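PDB 2I9D: chloramphenicol acetyltransferase from Bacteroides thetaiotaomicron, which transfers an acetyl group from acetyl-CoA to a hydroxyl of the antibiotic chloramphenicol, the reaction that inactivates the drug. Local coordinates for the interface of chains A and B. Sequence-based numbering; all coordinates share one arbitrary frame. Chains: chain A/B, Chloramphenicol acetyltransferase.

Contact 1: the interface of chains A and B. Residues chain A 155, 157, 159-160; chain B 30-33.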
# COMPACT_ATOMS: atom_id res chain seq x y z
N LEU A 155 1.86 5.74 15.22
CA LEU A 155 1.27 4.68 14.42
C LEU A 155 2.33 3.81 13.74
O LEU A 155 3.17 4.31 13.00
CB LEU A 155 0.35 5.29 13.35
CG LEU A 155 -0.39 4.33 12.39
CD1 LEU A 155 -1.16 3.26 13.15
CD2 LEU A 155 -1.31 5.10 11.43
N PHE A 157 2.60 1.10 10.89
CA PHE A 157 1.78 0.65 9.74
C PHE A 157 2.63 -0.31 8.91
O PHE A 157 3.87 -0.24 8.95
CB PHE A 157 1.34 1.85 8.90
CG PHE A 157 2.47 2.79 8.49
CD1 PHE A 157 3.31 2.48 7.40
CD2 PHE A 157 2.70 4.01 9.19
CE1 PHE A 157 4.36 3.34 7.02
CE2 PHE A 157 3.75 4.88 8.80
CZ PHE A 157 4.58 4.54 7.71
N SER A 159 1.69 -0.67 5.56
CA SER A 159 1.46 -0.14 4.24
C SER A 159 0.84 1.26 4.30
O SER A 159 -0.12 1.48 5.03
CB SER A 159 0.53 -1.11 3.50
OG SER A 159 0.12 -0.59 2.24
N ILE A 160 1.40 2.19 3.53
CA ILE A 160 0.70 3.42 3.14
C ILE A 160 0.97 3.62 1.65
O ILE A 160 2.11 3.62 1.22
CB ILE A 160 1.13 4.69 3.95
CG1 ILE A 160 0.70 4.57 5.41
CG2 ILE A 160 0.49 5.96 3.33
CD1 ILE A 160 1.20 5.64 6.38
N LEU B 30 -5.98 7.25 -0.17
CA LEU B 30 -4.83 6.53 0.31
C LEU B 30 -5.26 5.24 0.99
O LEU B 30 -6.38 5.13 1.50
CB LEU B 30 -3.94 7.43 1.18
CG LEU B 30 -3.94 7.62 2.67
CD1 LEU B 30 -3.38 6.38 3.34
CD2 LEU B 30 -2.98 8.76 3.00
N SER B 31 -4.40 4.23 0.89
CA SER B 31 -4.58 2.94 1.55
C SER B 31 -3.57 2.76 2.63
O SER B 31 -2.39 3.15 2.50
CB SER B 31 -4.45 1.78 0.56
OG SER B 31 -5.60 1.77 -0.25
N ILE B 32 -4.04 2.19 3.73
CA ILE B 32 -3.21 1.95 4.86
C ILE B 32 -3.56 0.57 5.40
O ILE B 32 -4.73 0.13 5.33
CB ILE B 32 -3.33 3.08 5.96
CG1 ILE B 32 -2.32 2.85 7.10
CG2 ILE B 32 -4.79 3.23 6.44
CD1 ILE B 32 -2.23 4.00 8.13
N THR B 33 -2.52 -0.11 5.90
CA THR B 33 -2.71 -1.32 6.68
C THR B 33 -1.91 -1.16 7.96
O THR B 33 -0.78 -0.65 7.93
CB THR B 33 -2.24 -2.60 5.94
OG1 THR B 33 -2.94 -2.72 4.72
CG2 THR B 33 -2.56 -3.88 6.77
O HOH W 1 -2.75 -0.77 2.73
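A:Ser159 and A:Ile160 run antiparallel to B:Thr33 and B:Ile32, a short intersubunit beta bridge that docks chain A against the edge of strand 29-37 of chain B in the trimer typical of chloramphenicol acetyltransferases. The firm backbone bond runs from B:Thr33 N to A:Ser159 O (3.0 Å); the return bond, from A:Ser159 N to B:Thr33 O, is weak. Beside this pairing, side chains from both strands form an apolar row. A:Ile160 and B:Ile32 lie alongside each other and point the same way, with A:Ile160 CG1 3.9 Å from B:Ile32 CG1. On its other branch, A:Ile160 CG2 meets B:Leu30 CD1 obliquely at 3.9 Å. The CG1 arm of B:Ile32, trans to its main-chain nitrogen (chi1 -175°), carries CD1 past A:Ile160 to the end of A:Leu155, where it meets CD2 tip to tip at 3.6 Å. Within chain A, A:Ile160 CD1 sits 3.5 Å above the centre of one face of the A:Phe157 ring, linking the aromatic group to the row. Trimming A:Ile160 to an alanine would probably open a gap beside B:Leu30 CD1 and B:Ile32 CG1, which lose CG2 and CG1 of the isoleucine, and would take CD1 from over the A:Phe157 ring. Opposite the isoleucines, a water joins the two side-chain hydroxyls, 2.9 Å from A:Ser159 OG and 2.8 Å from B:Thr33 OG1.

Contact 2: the interface of chains A and B. Residues chain A 152, 154-155; chain B 32, 34, 202, 205-206, 209.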
# COMPACT_ATOMS: atom_id res chain seq x y z
N THR A 152 4.01 9.89 11.30
CA THR A 152 2.95 9.51 12.21
C THR A 152 3.60 8.72 13.31
O THR A 152 3.57 7.47 13.28
CB THR A 152 1.73 8.75 11.52
OG1 THR A 152 2.15 7.47 11.06
CG2 THR A 152 1.26 9.50 10.36
N ASP A 154 3.03 7.97 16.32
CA ASP A 154 2.21 7.13 17.21
C ASP A 154 1.51 5.96 16.49
O ASP A 154 0.65 5.28 17.09
CB ASP A 154 1.16 7.97 17.94
CG ASP A 154 1.78 9.05 18.83
OD1 ASP A 154 2.78 8.77 19.53
OD2 ASP A 154 1.26 10.19 18.82
N LEU A 155 1.86 5.74 15.22
CA LEU A 155 1.27 4.68 14.42
C LEU A 155 2.33 3.81 13.74
O LEU A 155 3.17 4.31 13.00
CB LEU A 155 0.35 5.29 13.35
CG LEU A 155 -0.39 4.33 12.39
CD1 LEU A 155 -1.16 3.26 13.15
CD2 LEU A 155 -1.31 5.10 11.43
N ILE B 32 -4.04 2.19 3.73
CA ILE B 32 -3.21 1.95 4.86
C ILE B 32 -3.56 0.57 5.40
O ILE B 32 -4.73 0.13 5.33
CB ILE B 32 -3.33 3.08 5.96
CG1 ILE B 32 -2.32 2.85 7.10
CG2 ILE B 32 -4.79 3.23 6.44
CD1 ILE B 32 -2.23 4.00 8.13
N SER B 34 -2.49 -1.60 9.06
CA SER B 34 -1.80 -1.63 10.34
C SER B 34 -2.34 -2.81 11.12
O SER B 34 -3.45 -3.27 10.86
CB SER B 34 -2.08 -0.33 11.11
OG SER B 34 -1.18 -0.14 12.19
N GLY B 202 -2.94 11.32 8.41
CA GLY B 202 -2.21 10.37 9.28
C GLY B 202 -2.60 10.52 10.73
O GLY B 202 -2.85 9.54 11.42
N LEU B 205 -5.83 8.67 11.17
CA LEU B 205 -5.58 7.23 10.99
C LEU B 205 -4.97 6.64 12.24
O LEU B 205 -5.34 5.55 12.68
CB LEU B 205 -4.68 7.00 9.76
CG LEU B 205 -5.32 7.35 8.41
CD1 LEU B 205 -4.29 7.47 7.24
CD2 LEU B 205 -6.49 6.44 8.03
N SER B 206 -4.04 7.37 12.83
CA SER B 206 -3.38 6.95 14.05
C SER B 206 -4.43 6.81 15.18
O SER B 206 -4.49 5.80 15.90
CB SER B 206 -2.25 7.91 14.36
OG SER B 206 -1.55 7.52 15.51
N TYR B 209 -6.81 3.68 14.56
CA TYR B 209 -6.22 2.37 14.92
C TYR B 209 -6.05 2.20 16.41
O TYR B 209 -6.21 1.10 16.93
CB TYR B 209 -4.88 2.11 14.19
CG TYR B 209 -5.08 1.69 12.76
CD1 TYR B 209 -4.88 2.62 11.71
CD2 TYR B 209 -5.47 0.37 12.43
CE1 TYR B 209 -5.06 2.25 10.36
CE2 TYR B 209 -5.66 -0.01 11.06
CZ TYR B 209 -5.46 0.94 10.04
OH TYR B 209 -5.59 0.58 8.70
O HOH W 2 -2.11 4.43 16.56
O HOH W 3 0.69 9.47 14.93
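With CG trans to the main-chain nitrogen (chi1 -180°), A:Leu155 extends its isobutyl group from a loop of chain A into a groove between helix 202-216 and strand 29-37 of chain B. The side chain of B:Ser206 is likewise extended (chi1 -178°), which brings OG beside A:Leu155 CB and toward the backbone of A:Asp154. The two methyls of A:Leu155 divide the groove. CD2 rests on the helix backbone, 3.8 Å from B:Ser206 CA, and also meets B:Ile32. CD1 touches B:Ser34 OG at 3.5 Å and meets CB and the ring of B:Tyr209. B:Tyr209 is steadied from its own chain, since B:Ser34 CB lies over the centre of one face of its ring. Two waters link A:Asp154 to B:Ser206. One lies 2.9 Å from A:Asp154 O and also binds the carbonyl of B:Ser206, at most weakly its hydroxyl. The other lies 3.1 Å from A:Asp154 N and 3.0 Å from B:Ser206 OG, so both main-chain polar atoms of the aspartate are tied to the same serine. At the start of the helix, A:Thr152 CG2 packs 3.7 Å from B:Gly202 CA, where the glycine has no side chain to hold the threonine off. B:Gly202 closes the HHxxxDG motif, whose second histidine, B:His197, is the catalytic base in this family. The site thus lies along the N-terminal turns of helix 202-216, with the chain A loop that follows strand 146-151 laid across it.

Contact 1 and contact 2 are neighbouring parts of one subunit interface, their C-alpha centres about 7 Å apart, and they share A:Leu155 and B:Ile32. Strand 29-37 of chain B serves both: it pairs through its backbone and side chains in contact 1 and lends B:Ile32 and B:Ser34 to contact 2, which adds helix 202-216. The chain A segment from 152 to 160 therefore grips two elements of its neighbour together. The centre of contact 2 lies about 12 Å from B:His197. Active sites of this family lie at subunit interfaces of the trimer, so this contact may support the helix following the histidine.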